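Local structure of packaging protein UL32 (Human herpesvirus 8 type M, 6XF9) at residues 126-131 with 282-287; 132-137 with 153-158; 161-166 with 277-282. The protein probably helps direct newly made capsids to nuclear replication compartments, thereby controlling cleavage and packaging of viral genomic DNA, and assembles as a zinc-binding pentameric ring. All coordinates share one frame; numbering follows the deposited sequence.

Interaction 1. Residues 126-131 with 282-287; sequences DLQLHF and PTLGLR. With ZN (zinc ion), chain O.
Gln128, on helix 124-133, reaches the turn at Pro282 and Leu284 and supplies the whole of this small contact from its side of the interface. The two backbones come no closer than 7.5 Å, between Gln128 CA and Pro282 CA, and the span is filled by the side chain. CB leaves the helix toward the loop, and CG lies anti to the carbonyl carbon (chi1 -71°). CB and CG bridge the gap, beside Thr92 of helix 89-106. With chi2 at -167° the chain stays extended, which carries CD to 4.1 Å from Pro282 N. At the tip the amide divides its work. OE1 lies 3.2 Å from Pro282 N, which has no hydrogen to give, 3.3 Å from Pro282 CA and 3.5 Å from Pro282 CD, a contact without a hydrogen bond. NE2 passes Leu284 CD2 at 4.2 Å and donates a weak hydrogen bond to His281 O.

Two residues further along the same helix, His130 ND1 binds the zinc ion at 2.1 Å, alongside Cys52, Cys55 and Cys136, while its NE2 bonds to Tyr75 OH. His130 CD2 sits 3.4 Å above the ring of Phe131, over the centre, so the imidazole is fixed from several directions.

The amide orientation has a chemical basis: NE2 faces a carbonyl that can accept its hydrogen, whereas OE1 faces the carbons flanking a proline amide nitrogen that carries no hydrogen. In this buried place the contact itself rests on packing, while the weak bond to His281 O, just before the loop segment, helps set the amide's orientation.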
# COMPACT_ATOMS: atom_id res chain seq x y z
N ASP D 126 -39.56 12.47 8.42
CA ASP D 126 -40.30 11.21 8.55
C ASP D 126 -41.05 10.87 7.27
O ASP D 126 -41.11 9.69 6.87
CB ASP D 126 -41.28 11.28 9.72
CG ASP D 126 -40.59 11.56 11.03
OD1 ASP D 126 -39.71 10.75 11.41
OD2 ASP D 126 -40.94 12.58 11.69
N LEU D 127 -41.64 11.88 6.62
CA LEU D 127 -42.28 11.70 5.31
C LEU D 127 -41.26 11.31 4.25
O LEU D 127 -41.53 10.43 3.42
CB LEU D 127 -43.00 12.98 4.91
CG LEU D 127 -44.13 13.40 5.85
CD1 LEU D 127 -44.64 14.79 5.49
CD2 LEU D 127 -45.28 12.40 5.84
N GLN D 128 -40.12 12.00 4.20
CA GLN D 128 -39.06 11.67 3.25
C GLN D 128 -38.55 10.24 3.42
O GLN D 128 -38.36 9.51 2.44
CB GLN D 128 -37.90 12.63 3.44
CG GLN D 128 -38.16 14.03 2.97
CD GLN D 128 -36.87 14.82 2.91
OE1 GLN D 128 -36.12 14.72 1.94
NE2 GLN D 128 -36.58 15.57 3.96
N LEU D 129 -38.29 9.84 4.66
CA LEU D 129 -37.77 8.49 4.91
C LEU D 129 -38.79 7.43 4.52
O LEU D 129 -38.43 6.40 3.93
CB LEU D 129 -37.36 8.35 6.38
CG LEU D 129 -36.02 8.96 6.82
CD1 LEU D 129 -35.85 8.92 8.33
CD2 LEU D 129 -34.88 8.19 6.17
N HIS D 130 -40.07 7.65 4.85
CA HIS D 130 -41.08 6.63 4.60
C HIS D 130 -41.45 6.54 3.13
O HIS D 130 -41.50 5.45 2.55
CB HIS D 130 -42.32 6.88 5.46
CG HIS D 130 -43.43 5.91 5.21
ND1 HIS D 130 -43.45 4.64 5.76
CD2 HIS D 130 -44.56 6.01 4.47
CE1 HIS D 130 -44.53 4.01 5.36
NE2 HIS D 130 -45.22 4.82 4.57
N PHE D 131 -41.70 7.68 2.49
CA PHE D 131 -42.24 7.65 1.15
C PHE D 131 -41.19 7.71 0.05
O PHE D 131 -41.49 7.33 -1.09
CB PHE D 131 -43.22 8.81 0.95
CG PHE D 131 -44.52 8.63 1.68
CD1 PHE D 131 -45.43 7.69 1.25
CD2 PHE D 131 -44.83 9.38 2.80
CE1 PHE D 131 -46.61 7.50 1.91
CE2 PHE D 131 -46.01 9.20 3.46
CZ PHE D 131 -46.91 8.25 3.02
N PRO D 282 -34.15 16.62 0.36
CA PRO D 282 -33.15 15.58 0.66
C PRO D 282 -31.84 16.08 1.27
O PRO D 282 -31.19 15.32 2.00
CB PRO D 282 -32.92 14.92 -0.71
CG PRO D 282 -33.76 15.73 -1.73
CD PRO D 282 -34.83 16.36 -0.92
N THR D 283 -31.39 17.30 0.97
CA THR D 283 -30.09 17.74 1.45
C THR D 283 -30.14 18.46 2.81
O THR D 283 -29.08 18.82 3.35
CB THR D 283 -29.44 18.65 0.41
OG1 THR D 283 -30.15 19.89 0.40
CG2 THR D 283 -29.54 18.03 -0.97
N LEU D 284 -31.32 18.69 3.37
CA LEU D 284 -31.46 19.20 4.74
C LEU D 284 -30.76 20.55 4.94
O LEU D 284 -30.20 20.83 6.00
CB LEU D 284 -30.94 18.18 5.75
CG LEU D 284 -31.76 16.89 5.68
CD1 LEU D 284 -31.32 15.86 6.72
CD2 LEU D 284 -33.21 17.24 5.84
N GLY D 285 -30.74 21.39 3.91
CA GLY D 285 -30.15 22.71 4.02
C GLY D 285 -30.10 23.36 2.65
O GLY D 285 -30.30 22.71 1.62
N LEU D 286 -29.88 24.65 2.64
CA LEU D 286 -29.73 25.38 1.42
C LEU D 286 -28.38 26.08 1.41
O LEU D 286 -28.20 27.04 2.05
CB LEU D 286 -30.84 26.40 1.30
CG LEU D 286 -30.80 27.28 0.11
CD1 LEU D 286 -30.70 26.42 -1.08
CD2 LEU D 286 -32.07 28.01 -0.02
N ARG D 287 -27.48 25.63 0.57
CA ARG D 287 -26.15 26.14 0.45
C ARG D 287 -25.88 26.53 -0.96
O ARG D 287 -26.38 25.90 -1.81
CB ARG D 287 -25.21 25.03 0.72
CG ARG D 287 -24.86 24.82 2.14
CD ARG D 287 -24.10 23.55 2.26
NE ARG D 287 -24.99 22.45 2.39
CZ ARG D 287 -25.59 22.13 3.51
NH1 ARG D 287 -25.36 22.85 4.57
NH2 ARG D 287 -26.40 21.11 3.55
ZN ZN O . -42.23 3.68 7.11

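Interaction 2. Residues 132-137 with 153-158; sequences FVQKCF and FLKSEF. With ZN (zinc ion), chain O.
Two torsions set the meeting of Lys155 with the end of helix 124-133: chi1 at -86° puts CG anti to the carbonyl carbon, and the bend at chi3 (-88°) turns the end of the chain so that NZ reaches Val133 O. The aliphatic part of Lys155 runs alongside Val133 in the opposite sense, with Lys155 CD 3.8 Å from Val133 CG1. The ammonium group ends beside Val133 O, to which NZ gives a weak hydrogen bond of 3.3 Å. Its stronger polar partners lie on helix 416-430: Glu416 in a salt bridge and Gln419 in a hydrogen bond.

Gln134, bent at chi2 (-72°), folds its amide across to helix 145-164. Its OE1 stands 3.8 Å from Lys155 NZ, and its NE2 is 3.4 Å from Ser156 OG, a hydroxyl bonded to Gln152 O within its own helix. Beyond it Lys135 takes a positive phi as the chain leaves the helix, and its NZ donates a 2.7 Å hydrogen bond back to Phe132 O. The turn then delivers Cys136 SG to the zinc ion at 2.3 Å.

Lys155 NZ is thus held by a carboxylate, an amide oxygen and, weakly, a backbone carbonyl, which probably steadies a buried ammonium group. Gln419, bonded to both Lys155 NZ and Val133 O, joins helix 416-430 to the chain three residues before the zinc ligand Cys136.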
# COMPACT_ATOMS: atom_id res chain seq x y z
N PHE D 132 -39.97 8.19 0.34
CA PHE D 132 -39.02 8.42 -0.75
C PHE D 132 -37.65 7.79 -0.57
O PHE D 132 -37.17 7.10 -1.47
CB PHE D 132 -38.87 9.92 -0.97
CG PHE D 132 -40.13 10.57 -1.44
CD1 PHE D 132 -40.45 10.58 -2.78
CD2 PHE D 132 -41.01 11.13 -0.54
CE1 PHE D 132 -41.62 11.17 -3.24
CE2 PHE D 132 -42.18 11.73 -0.98
CZ PHE D 132 -42.48 11.74 -2.34
N VAL D 133 -37.01 7.98 0.58
CA VAL D 133 -35.69 7.39 0.76
C VAL D 133 -35.82 5.89 0.93
O VAL D 133 -35.27 5.11 0.13
CB VAL D 133 -34.96 8.03 1.96
CG1 VAL D 133 -33.58 7.43 2.10
CG2 VAL D 133 -34.91 9.53 1.82
N GLN D 134 -36.57 5.45 1.95
CA GLN D 134 -36.62 4.02 2.26
C GLN D 134 -37.75 3.28 1.55
O GLN D 134 -37.62 2.06 1.34
CB GLN D 134 -36.77 3.81 3.77
CG GLN D 134 -35.88 4.68 4.66
CD GLN D 134 -34.39 4.31 4.63
OE1 GLN D 134 -33.90 3.72 3.66
NE2 GLN D 134 -33.68 4.67 5.69
N LYS D 135 -38.81 3.99 1.14
CA LYS D 135 -39.95 3.38 0.44
C LYS D 135 -40.59 2.19 1.17
O LYS D 135 -40.64 1.08 0.63
CB LYS D 135 -39.54 2.96 -0.98
CG LYS D 135 -39.07 4.10 -1.86
CD LYS D 135 -38.72 3.62 -3.26
CE LYS D 135 -38.25 4.77 -4.13
NZ LYS D 135 -37.03 5.43 -3.58
N CYS D 136 -41.08 2.42 2.38
CA CYS D 136 -41.59 1.33 3.22
C CYS D 136 -42.72 0.57 2.55
O CYS D 136 -42.98 -0.58 2.93
CB CYS D 136 -42.08 1.83 4.57
SG CYS D 136 -40.87 2.77 5.50
N PHE D 137 -43.39 1.17 1.55
CA PHE D 137 -44.59 0.61 0.95
C PHE D 137 -44.33 -0.40 -0.17
O PHE D 137 -45.26 -1.11 -0.55
CB PHE D 137 -45.47 1.72 0.37
CG PHE D 137 -44.76 2.61 -0.61
CD1 PHE D 137 -44.57 2.19 -1.92
CD2 PHE D 137 -44.28 3.85 -0.21
CE1 PHE D 137 -43.91 3.00 -2.84
CE2 PHE D 137 -43.62 4.68 -1.11
CZ PHE D 137 -43.43 4.24 -2.43
N PHE D 153 -29.14 1.43 6.15
CA PHE D 153 -28.14 1.89 7.11
C PHE D 153 -27.27 2.99 6.51
O PHE D 153 -27.17 4.10 7.04
CB PHE D 153 -27.31 0.69 7.56
CG PHE D 153 -26.25 1.03 8.57
CD1 PHE D 153 -26.58 1.19 9.91
CD2 PHE D 153 -24.91 1.17 8.18
CE1 PHE D 153 -25.61 1.50 10.85
CE2 PHE D 153 -23.94 1.47 9.10
CZ PHE D 153 -24.29 1.64 10.44
N LEU D 154 -26.62 2.68 5.37
CA LEU D 154 -25.77 3.66 4.69
C LEU D 154 -26.52 4.94 4.35
O LEU D 154 -25.99 6.05 4.48
CB LEU D 154 -25.18 3.03 3.42
CG LEU D 154 -24.18 1.90 3.65
CD1 LEU D 154 -23.71 1.33 2.36
CD2 LEU D 154 -23.00 2.48 4.37
N LYS D 155 -27.75 4.82 3.86
CA LYS D 155 -28.50 6.02 3.52
C LYS D 155 -28.72 6.88 4.75
O LYS D 155 -28.40 8.06 4.75
CB LYS D 155 -29.82 5.65 2.85
CG LYS D 155 -29.67 5.44 1.36
CD LYS D 155 -30.96 5.10 0.69
CE LYS D 155 -31.17 3.61 0.72
NZ LYS D 155 -32.49 3.27 0.11
N SER D 156 -29.23 6.28 5.83
CA SER D 156 -29.48 7.03 7.06
C SER D 156 -28.22 7.76 7.54
O SER D 156 -28.26 8.95 7.88
CB SER D 156 -29.95 6.08 8.17
OG SER D 156 -31.17 5.45 7.86
N GLU D 157 -27.08 7.05 7.55
CA GLU D 157 -25.84 7.65 8.06
C GLU D 157 -25.47 8.88 7.26
O GLU D 157 -25.24 9.96 7.83
CB GLU D 157 -24.70 6.63 8.04
CG GLU D 157 -24.95 5.49 8.99
CD GLU D 157 -24.94 5.96 10.45
OE1 GLU D 157 -23.86 6.42 10.92
OE2 GLU D 157 -26.02 5.88 11.11
N PHE D 158 -25.43 8.77 5.93
CA PHE D 158 -24.99 9.93 5.16
C PHE D 158 -26.05 11.03 5.10
O PHE D 158 -25.70 12.18 4.87
CB PHE D 158 -24.58 9.52 3.77
CG PHE D 158 -23.21 8.95 3.72
CD1 PHE D 158 -22.95 7.71 4.26
CD2 PHE D 158 -22.16 9.67 3.14
CE1 PHE D 158 -21.66 7.16 4.22
CE2 PHE D 158 -20.88 9.15 3.09
CZ PHE D 158 -20.62 7.89 3.63
ZN ZN O . -42.23 3.68 7.11

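Interaction 3. Residues 161-166 with 277-282; sequences GMLTGT and PCLMHP
The closing turn of helix 145-164 packs here against a short 3-10 segment, residues 278-280, and the proline just beyond it, in a contact made by Leu163 with Leu279 and Met162 with Pro282. Burial between the two segments is modest, 104 Å², and the backbones stay well apart: Leu163 CA and Leu279 CA are separated by 8.7 Å.

Leu163 CD1 and Leu279 CD2 meet methyl to methyl at 4.0 Å, the two side chains crossing at about a right angle. Leu163 has CG anti to its backbone nitrogen (chi1 180°), while Leu279 has CG beside its own, and neither CB points straight across; it is the delta branches that close the distance. Ile42 of helix 37-45 touches both leucines, and Leu284 lies against Leu163, so the pair belongs to a larger apolar cluster.

Met162 does point its CB toward the loop. Bent at chi3 (-88°), its chain brings CE to 3.6 Å from Pro282 O, a methyl resting on a carbonyl oxygen. The CB of Pro282 points away from the helix, and it is the carbonyl that meets Met162; the proline side chain lies about 8 Å from those of Cys296 and Cys299, which bind a zinc ion with His366 and Cys373.

Local backbone bonds mark both partners. Gly165 N reaches back to Gly161 O at 2.7 Å, and Gly165 then leaves the helix with phi at 112°, where a CB would press on the carbonyl O of Thr164, so the position calls for glycine. Across the contact, Met280 N bonds to Pro277 O at 3.0 Å, as a 3-10 turn requires. The arrangement is that of a glycine-terminated helix end packed through its apolar side chains onto a connecting loop in a mainly helical fold.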
# COMPACT_ATOMS: atom_id res chain seq x y z
N GLY D 161 -25.36 12.77 8.28
CA GLY D 161 -24.20 13.64 8.11
C GLY D 161 -24.57 15.00 7.54
O GLY D 161 -24.08 16.03 8.00
N MET D 162 -25.43 15.02 6.52
CA MET D 162 -25.85 16.30 5.95
C MET D 162 -26.59 17.17 6.96
O MET D 162 -26.57 18.40 6.85
CB MET D 162 -26.74 16.05 4.74
CG MET D 162 -26.00 15.47 3.58
SD MET D 162 -27.04 15.45 2.12
CE MET D 162 -27.86 13.86 2.31
N LEU D 163 -27.25 16.55 7.93
CA LEU D 163 -27.93 17.33 8.97
C LEU D 163 -26.93 17.93 9.96
O LEU D 163 -26.99 19.13 10.26
CB LEU D 163 -28.95 16.44 9.69
CG LEU D 163 -29.70 17.16 10.79
CD1 LEU D 163 -30.65 18.19 10.19
CD2 LEU D 163 -30.44 16.18 11.69
N THR D 164 -25.98 17.12 10.45
CA THR D 164 -25.11 17.57 11.53
C THR D 164 -23.84 18.23 11.02
O THR D 164 -23.22 19.00 11.78
CB THR D 164 -24.74 16.39 12.46
OG1 THR D 164 -23.96 15.42 11.75
CG2 THR D 164 -26.00 15.75 13.04
N GLY D 165 -23.42 17.93 9.78
CA GLY D 165 -22.29 18.56 9.14
C GLY D 165 -21.10 17.65 8.91
O GLY D 165 -20.28 17.94 8.04
N THR D 166 -20.99 16.55 9.66
CA THR D 166 -19.93 15.59 9.44
C THR D 166 -20.54 14.21 9.62
O THR D 166 -21.55 14.06 10.31
CB THR D 166 -18.75 15.78 10.43
OG1 THR D 166 -19.11 15.25 11.71
CG2 THR D 166 -18.40 17.25 10.62
N PRO D 277 -38.07 25.83 4.14
CA PRO D 277 -38.43 24.58 4.83
C PRO D 277 -37.56 23.44 4.33
O PRO D 277 -38.06 22.38 3.93
CB PRO D 277 -39.90 24.41 4.47
CG PRO D 277 -40.03 25.05 3.13
CD PRO D 277 -38.97 26.12 3.02
N CYS D 278 -36.24 23.66 4.34
CA CYS D 278 -35.29 22.75 3.71
C CYS D 278 -35.20 21.41 4.42
O CYS D 278 -34.63 20.48 3.85
CB CYS D 278 -33.91 23.40 3.63
SG CYS D 278 -33.21 23.89 5.24
N LEU D 279 -35.74 21.29 5.63
CA LEU D 279 -35.76 20.01 6.32
C LEU D 279 -36.81 19.08 5.74
O LEU D 279 -37.05 18.01 6.32
CB LEU D 279 -35.99 20.20 7.82
CG LEU D 279 -34.87 20.96 8.52
CD1 LEU D 279 -35.18 21.19 10.00
CD2 LEU D 279 -33.55 20.21 8.38
N MET D 280 -37.47 19.48 4.65
CA MET D 280 -38.33 18.61 3.86
C MET D 280 -37.72 18.19 2.53
O MET D 280 -38.36 17.46 1.77
CB MET D 280 -39.67 19.29 3.60
CG MET D 280 -40.59 19.32 4.77
SD MET D 280 -41.92 20.46 4.42
CE MET D 280 -42.95 19.48 3.33
N HIS D 281 -36.51 18.62 2.24
CA HIS D 281 -35.72 18.41 1.05
C HIS D 281 -34.64 17.38 1.35
O HIS D 281 -34.23 17.22 2.51
CB HIS D 281 -35.05 19.73 0.63
CG HIS D 281 -34.51 19.70 -0.75
ND1 HIS D 281 -33.30 19.13 -1.07
CD2 HIS D 281 -35.01 20.20 -1.91
CE1 HIS D 281 -33.09 19.24 -2.37
NE2 HIS D 281 -34.11 19.89 -2.91
N PRO D 282 -34.15 16.62 0.36
CA PRO D 282 -33.15 15.58 0.66
C PRO D 282 -31.84 16.08 1.27
O PRO D 282 -31.19 15.32 2.00
CB PRO D 282 -32.92 14.92 -0.71
CG PRO D 282 -33.76 15.73 -1.73
CD PRO D 282 -34.83 16.36 -0.92

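In the fold
Interaction 1 and interaction 3 lie closest, their centres 6 Å apart; they share Pro282 and are tied by the weak bond from Gln128 NE2 to His281 O. The loop before strand 288-289 thus meets helix 124-133 through one and the end of helix 145-164 through the other. Interaction 2, centred 10 Å from interaction 1 and 14 Å from interaction 3, joins those two consecutive helices directly, and helix 124-133 runs straight into it from interaction 1. Along the chain, interactions 2 and 3 fall in that order within the span that interaction 1 closes. Interactions 1 and 2 each contribute one ligand to the same zinc ion, connecting metal site, helices and distant loop within one subunit.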